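Envelope glycoprotein (Thogoto virus, PDB 5XEA) probably attaches the virus to a host-cell receptor and then drives fusion of the virion with the host membrane. Local coordinates at residues 46-51 and 184-189; 119-124 and 139-144; 147-152 and 418-423. All blocks are in the same frame, centred on the assembly; numbering follows the deposited sequence.

Contact 1 (46-51 and 184-189). With NAG (2-acetamido-2-deoxy-beta-D-glucopyranose), chain E.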
# COMPACT_ATOMS: atom_id res chain seq x y z
N TYR B 46 8.70 -30.58 -6.13
CA TYR B 46 7.83 -31.49 -5.42
C TYR B 46 7.70 -32.79 -6.20
O TYR B 46 7.84 -32.81 -7.42
CB TYR B 46 6.42 -30.89 -5.16
CG TYR B 46 5.58 -30.64 -6.39
CD1 TYR B 46 4.69 -31.60 -6.86
CD2 TYR B 46 5.67 -29.43 -7.07
CE1 TYR B 46 3.93 -31.37 -7.99
CE2 TYR B 46 4.91 -29.20 -8.21
CZ TYR B 46 4.04 -30.16 -8.66
OH TYR B 46 3.29 -29.91 -9.79
N ARG B 47 7.42 -33.86 -5.47
CA ARG B 47 7.19 -35.17 -6.07
C ARG B 47 6.41 -36.02 -5.08
O ARG B 47 6.79 -36.11 -3.91
CB ARG B 47 8.50 -35.85 -6.45
CG ARG B 47 8.35 -37.29 -7.00
CD ARG B 47 9.70 -37.73 -7.55
NE ARG B 47 10.70 -37.74 -6.50
CZ ARG B 47 12.01 -37.86 -6.69
NH1 ARG B 47 12.50 -37.99 -7.92
NH2 ARG B 47 12.83 -37.86 -5.64
N THR B 48 5.33 -36.63 -5.56
CA THR B 48 4.49 -37.48 -4.72
C THR B 48 3.98 -38.64 -5.57
O THR B 48 3.78 -38.50 -6.78
CB THR B 48 3.32 -36.64 -4.13
OG1 THR B 48 3.85 -35.71 -3.17
CG2 THR B 48 2.28 -37.49 -3.47
N ALA B 49 3.79 -39.78 -4.92
CA ALA B 49 3.17 -40.94 -5.55
C ALA B 49 1.80 -41.20 -4.93
O ALA B 49 1.61 -41.02 -3.72
CB ALA B 49 4.06 -42.19 -5.41
N TRP B 50 0.83 -41.56 -5.77
CA TRP B 50 -0.41 -42.20 -5.33
C TRP B 50 -0.23 -43.70 -5.47
O TRP B 50 0.05 -44.18 -6.57
CB TRP B 50 -1.62 -41.75 -6.14
CG TRP B 50 -2.91 -42.48 -5.84
CD1 TRP B 50 -3.53 -43.43 -6.62
CD2 TRP B 50 -3.74 -42.34 -4.67
NE1 TRP B 50 -4.68 -43.88 -6.01
CE2 TRP B 50 -4.83 -43.23 -4.81
CE3 TRP B 50 -3.66 -41.56 -3.51
CZ2 TRP B 50 -5.84 -43.34 -3.85
CZ3 TRP B 50 -4.66 -41.67 -2.55
CH2 TRP B 50 -5.74 -42.57 -2.73
N VAL B 51 -0.35 -44.43 -4.36
CA VAL B 51 -0.20 -45.88 -4.36
C VAL B 51 -1.46 -46.50 -3.75
O VAL B 51 -1.76 -46.27 -2.58
CB VAL B 51 1.06 -46.33 -3.58
CG1 VAL B 51 1.21 -47.85 -3.62
CG2 VAL B 51 2.31 -45.65 -4.15
N GLU B 184 10.25 -30.34 3.07
CA GLU B 184 9.02 -30.23 3.86
C GLU B 184 7.90 -30.93 3.10
O GLU B 184 7.44 -30.43 2.07
CB GLU B 184 8.69 -28.76 4.11
CG GLU B 184 7.58 -28.54 5.11
CD GLU B 184 7.44 -27.07 5.48
OE1 GLU B 184 8.28 -26.25 5.02
OE2 GLU B 184 6.49 -26.73 6.22
N LYS B 185 7.46 -32.08 3.62
CA LYS B 185 6.37 -32.88 3.05
C LYS B 185 6.78 -33.28 1.63
O LYS B 185 7.76 -34.03 1.50
CB LYS B 185 5.07 -32.10 3.18
CG LYS B 185 4.74 -31.61 4.56
CD LYS B 185 3.24 -31.46 4.70
CE LYS B 185 2.82 -30.75 5.97
NZ LYS B 185 3.02 -29.27 5.83
N ASP B 186 6.09 -32.83 0.58
CA ASP B 186 6.36 -33.19 -0.80
C ASP B 186 7.41 -32.30 -1.47
O ASP B 186 7.93 -32.69 -2.52
CB ASP B 186 5.05 -33.13 -1.59
CG ASP B 186 4.37 -31.76 -1.51
OD1 ASP B 186 4.46 -31.09 -0.45
OD2 ASP B 186 3.75 -31.36 -2.53
N PHE B 187 7.73 -31.15 -0.87
CA PHE B 187 8.60 -30.14 -1.46
C PHE B 187 10.00 -30.20 -0.87
O PHE B 187 10.19 -30.47 0.32
CB PHE B 187 8.02 -28.73 -1.23
CG PHE B 187 7.27 -28.18 -2.41
CD1 PHE B 187 7.92 -27.45 -3.39
CD2 PHE B 187 5.91 -28.40 -2.55
CE1 PHE B 187 7.22 -26.92 -4.48
CE2 PHE B 187 5.20 -27.90 -3.64
CZ PHE B 187 5.86 -27.16 -4.60
N SER B 188 10.98 -29.92 -1.72
CA SER B 188 12.27 -29.43 -1.25
C SER B 188 12.54 -28.06 -1.85
O SER B 188 12.03 -27.73 -2.93
CB SER B 188 13.40 -30.41 -1.60
OG SER B 188 13.18 -31.66 -0.97
N TYR B 189 13.34 -27.27 -1.14
CA TYR B 189 13.63 -25.89 -1.51
C TYR B 189 15.13 -25.65 -1.48
O TYR B 189 15.81 -26.02 -0.51
CB TYR B 189 12.97 -24.89 -0.56
CG TYR B 189 11.49 -25.10 -0.36
CD1 TYR B 189 10.56 -24.36 -1.08
CD2 TYR B 189 11.03 -26.02 0.56
CE1 TYR B 189 9.19 -24.55 -0.90
CE2 TYR B 189 9.65 -26.22 0.76
CZ TYR B 189 8.75 -25.47 0.02
OH TYR B 189 7.40 -25.68 0.23
C1 NAG E . 7.77 -21.00 8.53
C2 NAG E . 7.71 -21.84 9.81
C3 NAG E . 9.01 -22.63 10.01
C4 NAG E . 9.39 -23.40 8.76
C5 NAG E . 9.44 -22.42 7.59
C6 NAG E . 9.74 -23.04 6.24
C7 NAG E . 6.26 -20.91 11.56
C8 NAG E . 6.18 -19.98 12.73
N2 NAG E . 7.45 -20.99 10.96
O3 NAG E . 8.86 -23.51 11.12
O4 NAG E . 10.65 -24.04 8.98
O5 NAG E . 8.16 -21.81 7.44
O6 NAG E . 8.56 -23.59 5.68
O7 NAG E . 5.29 -21.56 11.17
O HOH W 1 2.61 -33.46 -4.13
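Tyr46, Arg47 and Thr48 on strand 40-56 meet Asp186 and Phe187 at the tight beta hairpin joining strands 180-184 and 187-192. Glu184 opens the type II' turn of this hairpin, and its extended side chain leads away to the sugar, where OE1 accepts a hydrogen bond from O6 of the NAG at 2.8 Å. The sugar belongs to a glycan attached to the protein itself, probably at nearby Asn168. Lys185 occupies the first corner of the turn, with the positive phi (60°) that a type II' turn requires there. Asp186 follows and turns its backbone to the strand: its O accepts the N-H of Arg47 at 3.2 Å and also lies 3.1 Å from CA of Tyr46, a C-H...O contact. Its CB packs 3.3 Å from Thr48 OG1. With CG between the backbone N and the carbonyl carbon (chi1 57°), the carboxylate is carried to the side on which the Tyr46 side chain stands, and OD2 comes 3.8 Å from Tyr46 CB. A water donates to OD2 and links the carboxylate to the Thr48 hydroxyl, which is also hydrogen-bonded to His72. Phe187 then forms an antiparallel, non-hydrogen-bonded pair with Tyr46. The two side chains run side by side in the same direction; Tyr46 CB lies over the centre of the phenyl face, 3.6 Å from the centroid, as a CH-pi contact. Farther out, Tyr46 CD2 touches Phe187 CZ at 3.4 Å with the ring planes 41° apart, and Ser429 of helix 421-437 touches both residues. The chemistry is thus divided by residue: Phe187 and Tyr46 contribute aromatic packing, whereas at Asp186 the direct polar link is the backbone bond from Arg47 N, and the carboxylate is held to the strand indirectly, through water.

Contact 2 (119-124 and 139-144)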
# COMPACT_ATOMS: atom_id res chain seq x y z
N ARG B 119 6.75 -31.45 -16.33
CA ARG B 119 5.79 -31.50 -15.24
C ARG B 119 4.97 -32.78 -15.39
O ARG B 119 4.85 -33.34 -16.48
CB ARG B 119 4.87 -30.28 -15.23
CG ARG B 119 4.02 -30.11 -16.49
CD ARG B 119 3.49 -28.69 -16.59
NE ARG B 119 4.55 -27.69 -16.46
CZ ARG B 119 5.39 -27.36 -17.43
NH1 ARG B 119 5.29 -27.96 -18.62
NH2 ARG B 119 6.33 -26.43 -17.24
N LYS B 120 4.39 -33.22 -14.28
CA LYS B 120 3.60 -34.45 -14.29
C LYS B 120 2.53 -34.35 -13.22
O LYS B 120 2.82 -34.01 -12.08
CB LYS B 120 4.50 -35.66 -14.06
CG LYS B 120 3.81 -36.98 -13.79
CD LYS B 120 3.55 -37.74 -15.06
CE LYS B 120 3.04 -39.15 -14.78
NZ LYS B 120 1.76 -39.12 -14.00
N GLU B 121 1.29 -34.65 -13.59
CA GLU B 121 0.19 -34.73 -12.63
C GLU B 121 -0.30 -36.18 -12.54
O GLU B 121 -0.28 -36.92 -13.53
CB GLU B 121 -0.97 -33.81 -13.02
CG GLU B 121 -2.04 -33.69 -11.94
CD GLU B 121 -1.48 -33.22 -10.58
OE1 GLU B 121 -1.27 -34.07 -9.70
OE2 GLU B 121 -1.24 -32.00 -10.40
N LEU B 122 -0.71 -36.58 -11.35
CA LEU B 122 -1.12 -37.95 -11.11
C LEU B 122 -2.62 -38.08 -11.35
O LEU B 122 -3.34 -37.10 -11.38
CB LEU B 122 -0.76 -38.40 -9.69
CG LEU B 122 -1.32 -37.71 -8.44
CD1 LEU B 122 -2.75 -38.10 -8.10
CD2 LEU B 122 -0.39 -38.03 -7.26
N VAL B 123 -3.06 -39.32 -11.56
CA VAL B 123 -4.47 -39.69 -11.62
C VAL B 123 -4.76 -40.49 -10.37
O VAL B 123 -3.97 -41.36 -10.00
CB VAL B 123 -4.78 -40.52 -12.88
CG1 VAL B 123 -6.28 -40.85 -12.95
CG2 VAL B 123 -4.36 -39.79 -14.14
N ARG B 124 -5.85 -40.18 -9.69
CA ARG B 124 -6.21 -40.90 -8.47
C ARG B 124 -7.10 -42.08 -8.85
O ARG B 124 -8.23 -41.88 -9.29
CB ARG B 124 -6.92 -40.00 -7.48
CG ARG B 124 -7.48 -40.82 -6.30
CD ARG B 124 -8.27 -39.94 -5.37
NE ARG B 124 -8.81 -40.70 -4.27
CZ ARG B 124 -9.54 -40.17 -3.30
NH1 ARG B 124 -9.78 -38.86 -3.29
NH2 ARG B 124 -10.02 -40.93 -2.33
N ASP B 139 0.59 -43.88 -9.48
CA ASP B 139 0.85 -42.76 -10.39
C ASP B 139 1.62 -41.69 -9.63
O ASP B 139 1.72 -41.71 -8.39
CB ASP B 139 -0.45 -42.21 -11.00
CG ASP B 139 -0.20 -41.40 -12.29
OD1 ASP B 139 0.97 -41.32 -12.74
OD2 ASP B 139 -1.18 -40.84 -12.83
N TRP B 140 2.20 -40.76 -10.38
CA TRP B 140 3.14 -39.81 -9.82
C TRP B 140 2.75 -38.39 -10.20
O TRP B 140 2.14 -38.16 -11.25
CB TRP B 140 4.58 -40.09 -10.31
CG TRP B 140 5.12 -41.38 -9.79
CD1 TRP B 140 4.86 -42.64 -10.26
CD2 TRP B 140 5.98 -41.54 -8.66
NE1 TRP B 140 5.52 -43.57 -9.51
CE2 TRP B 140 6.20 -42.93 -8.51
CE3 TRP B 140 6.59 -40.65 -7.76
CZ2 TRP B 140 7.01 -43.46 -7.49
CZ3 TRP B 140 7.38 -41.16 -6.75
CH2 TRP B 140 7.59 -42.57 -6.63
N ARG B 141 3.13 -37.44 -9.35
CA ARG B 141 3.15 -36.03 -9.72
C ARG B 141 4.52 -35.48 -9.37
O ARG B 141 5.17 -35.92 -8.42
CB ARG B 141 2.06 -35.20 -9.01
CG ARG B 141 2.32 -34.99 -7.52
CD ARG B 141 1.05 -34.56 -6.78
NE ARG B 141 0.45 -33.39 -7.41
CZ ARG B 141 0.56 -32.14 -6.96
NH1 ARG B 141 1.24 -31.88 -5.85
NH2 ARG B 141 -0.02 -31.14 -7.61
N CYS B 142 4.97 -34.51 -10.17
CA CYS B 142 6.19 -33.81 -9.83
C CYS B 142 6.20 -32.47 -10.56
O CYS B 142 5.47 -32.27 -11.53
CB CYS B 142 7.43 -34.64 -10.19
SG CYS B 142 7.58 -35.02 -11.94
N GLY B 143 7.02 -31.56 -10.06
CA GLY B 143 7.10 -30.25 -10.67
C GLY B 143 8.28 -29.49 -10.09
O GLY B 143 8.78 -29.83 -9.01
N VAL B 144 8.71 -28.47 -10.82
CA VAL B 144 9.87 -27.69 -10.40
C VAL B 144 9.69 -26.26 -10.87
O VAL B 144 9.11 -26.00 -11.93
CB VAL B 144 11.18 -28.30 -10.95
CG1 VAL B 144 11.20 -28.27 -12.48
CG2 VAL B 144 12.42 -27.58 -10.38
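Lys120 and Cys142 form one antiparallel hydrogen-bonded pair, with Lys120 N to Cys142 O at 3.1 Å and Cys142 N to Lys120 O at 2.9 Å. From this pair the lysine chain bends at chi2 and chi4 and runs along the strand edge toward Asp139, where NZ donates to three oxygens: Asp139 OD1 at 2.7 Å, in a salt bridge, and the backbone O atoms of Trp140 and Glu121. Trp140 N also donates to this OD1, from the same face of the carboxylate. The other oxygen, OD2, receives Val123 N from above its plane at 2.7 Å, which leaves Asp139 gripped at both oxygens.

Glu121 and Arg141 lie side by side. The guanidinium meets the carboxylate side-on and nearly coplanar, NE to OE1 at 2.9 Å and NH2 to OE2 at 3.2 Å, each oxygen using its syn lone pair. OE1 also takes Leu122 N, while Leu122 CD2 packs against Arg141 CD.

Strand 133-156 carries the 119-124 loop on one edge, through Cys142, and strand 40-56 on the other, where the Arg141 backbone bonds to Thr48. Cys142 is tied to Cys89 by a disulfide, Lys120 makes a cation-pi contact with Tyr91, and helix 421-437 covers the Glu121-Arg141 pair, its Ser429 O accepting from Arg141 NH2.

Contact 3 (147-152 and 418-423)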
# COMPACT_ATOMS: atom_id res chain seq x y z
N SER B 147 12.88 -19.50 -9.59
CA SER B 147 12.33 -18.16 -9.66
C SER B 147 13.16 -17.21 -8.81
O SER B 147 13.70 -17.60 -7.77
CB SER B 147 10.87 -18.12 -9.17
OG SER B 147 10.07 -19.09 -9.86
N PRO B 148 13.28 -15.96 -9.24
CA PRO B 148 13.94 -14.95 -8.40
C PRO B 148 13.00 -14.47 -7.31
O PRO B 148 11.83 -14.16 -7.56
CB PRO B 148 14.27 -13.83 -9.40
CG PRO B 148 13.19 -13.92 -10.41
CD PRO B 148 12.85 -15.40 -10.54
N VAL B 149 13.52 -14.37 -6.09
CA VAL B 149 12.79 -13.81 -4.97
C VAL B 149 13.64 -12.71 -4.33
O VAL B 149 14.86 -12.84 -4.21
CB VAL B 149 12.41 -14.88 -3.93
CG1 VAL B 149 11.42 -15.94 -4.54
CG2 VAL B 149 13.66 -15.53 -3.38
N PHE B 150 12.99 -11.61 -3.92
CA PHE B 150 13.74 -10.55 -3.28
C PHE B 150 14.13 -10.97 -1.86
O PHE B 150 13.63 -11.96 -1.32
CB PHE B 150 12.95 -9.23 -3.24
CG PHE B 150 11.65 -9.29 -2.45
CD1 PHE B 150 11.64 -9.09 -1.08
CD2 PHE B 150 10.45 -9.51 -3.10
CE1 PHE B 150 10.44 -9.14 -0.37
CE2 PHE B 150 9.26 -9.56 -2.41
CZ PHE B 150 9.25 -9.37 -1.05
N PHE B 151 15.05 -10.21 -1.27
CA PHE B 151 15.57 -10.56 0.05
C PHE B 151 15.93 -9.27 0.78
O PHE B 151 15.86 -8.18 0.21
CB PHE B 151 16.78 -11.50 -0.06
CG PHE B 151 17.95 -10.90 -0.80
CD1 PHE B 151 18.94 -10.21 -0.11
CD2 PHE B 151 18.05 -10.99 -2.17
CE1 PHE B 151 20.02 -9.63 -0.79
CE2 PHE B 151 19.11 -10.43 -2.86
CZ PHE B 151 20.10 -9.74 -2.17
N ASN B 152 16.29 -9.41 2.05
CA ASN B 152 16.86 -8.34 2.85
C ASN B 152 18.29 -8.70 3.22
O ASN B 152 18.69 -9.87 3.16
CB ASN B 152 16.06 -8.08 4.13
CG ASN B 152 14.74 -7.38 3.88
OD1 ASN B 152 14.57 -6.65 2.90
ND2 ASN B 152 13.79 -7.60 4.78
N GLN B 418 4.37 -13.63 -0.64
CA GLN B 418 3.41 -14.59 -1.20
C GLN B 418 3.03 -14.25 -2.63
O GLN B 418 2.61 -15.13 -3.37
CB GLN B 418 2.11 -14.66 -0.38
CG GLN B 418 2.29 -14.76 1.13
CD GLN B 418 2.42 -13.38 1.79
OE1 GLN B 418 3.42 -12.70 1.60
NE2 GLN B 418 1.42 -13.00 2.58
N SER B 419 3.16 -12.98 -3.03
CA SER B 419 2.85 -12.59 -4.40
C SER B 419 3.88 -13.10 -5.40
O SER B 419 3.60 -13.13 -6.60
CB SER B 419 2.77 -11.06 -4.54
OG SER B 419 1.56 -10.53 -4.04
N GLU B 420 5.06 -13.49 -4.94
CA GLU B 420 6.11 -13.87 -5.88
C GLU B 420 5.82 -15.23 -6.49
O GLU B 420 5.30 -16.12 -5.84
CB GLU B 420 7.46 -13.89 -5.18
CG GLU B 420 7.87 -12.51 -4.68
CD GLU B 420 9.11 -12.59 -3.87
OE1 GLU B 420 9.02 -13.02 -2.69
OE2 GLU B 420 10.18 -12.26 -4.43
N ASP B 421 6.19 -15.36 -7.77
CA ASP B 421 5.97 -16.59 -8.52
C ASP B 421 6.58 -17.80 -7.84
O ASP B 421 5.97 -18.87 -7.80
CB ASP B 421 6.51 -16.43 -9.94
CG ASP B 421 5.71 -15.43 -10.77
OD1 ASP B 421 4.56 -15.12 -10.39
OD2 ASP B 421 6.23 -14.98 -11.81
N GLY B 422 7.79 -17.66 -7.28
CA GLY B 422 8.42 -18.81 -6.65
C GLY B 422 7.61 -19.40 -5.50
O GLY B 422 7.48 -20.62 -5.39
N TRP B 423 7.04 -18.55 -4.65
CA TRP B 423 6.29 -19.07 -3.52
C TRP B 423 4.86 -19.39 -3.89
O TRP B 423 4.30 -20.34 -3.36
CB TRP B 423 6.33 -18.11 -2.34
CG TRP B 423 7.72 -17.83 -1.88
CD1 TRP B 423 8.42 -16.68 -2.05
CD2 TRP B 423 8.58 -18.74 -1.18
NE1 TRP B 423 9.68 -16.80 -1.48
CE2 TRP B 423 9.80 -18.06 -0.95
CE3 TRP B 423 8.45 -20.06 -0.75
CZ2 TRP B 423 10.87 -18.66 -0.29
CZ3 TRP B 423 9.51 -20.66 -0.09
CH2 TRP B 423 10.70 -19.96 0.14
O HOH W 2 9.13 -15.21 -8.06
O HOH W 3 11.06 -12.69 -1.28
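Glu420 reaches from the start of helix 421-437 to Phe150, where its OE2 accepts the backbone N-H through the syn lone pair at 2.9 Å. Its CG is anti to the carbonyl carbon (chi1 -64°), and beyond it the chain runs extended, crossing Val149 at about a right angle. In Phe150, CG between the backbone N and the carbonyl carbon (chi1 62°) stands on the side of Glu420. The ring lies beside the carboxylate, CD2 3.1 Å from Glu420 OE2 and both CD2 and CE2 3.4 Å from Glu420 CD, with the two planes 26° apart. A water over the centre of this ring donates to Phe150 O and to Glu420 OE1.

Glu420 is the N-cap residue of the helix, and the contact sets this first turn against strand 133-156 of the branched antiparallel sheet. Gly422 comes in close, its CA 3.6 Å from Ser147 CB, and its N is joined to Pro148 O by a second water. The Ser147 hydroxyl bonds instead to Thr145. Val149 CG1 meets the indole of Trp423 obliquely, 3.6 Å from NE1, while Glu420 OE1 lies in plane at the indole edge. Asp421 OD1 forms a salt bridge with Lys273 of the third subunit.

In the fold
The first of these segments from the N terminus lies on strand 40-56, and contact 1 brings the 184-189 hairpin back to it across 132 intervening residues. Within that span contact 2 closes a short loop, joining 119-124 to strand 133-156 with only 14 residues between its segments. The same strand continues into contact 3, whose partner 418-423 comes 265 residues later, past the long helix 282-327, and which ties the sheet to the last helix of the chain, 421-437. Contacts 2 and 3 are therefore in series, whereas contacts 1 and 3 cross. Backbone pairing of Trp50 with Asp139 and Thr48 with Arg141 joins contacts 1 and 2; Tyr189 touches Trp423 between contacts 1 and 3.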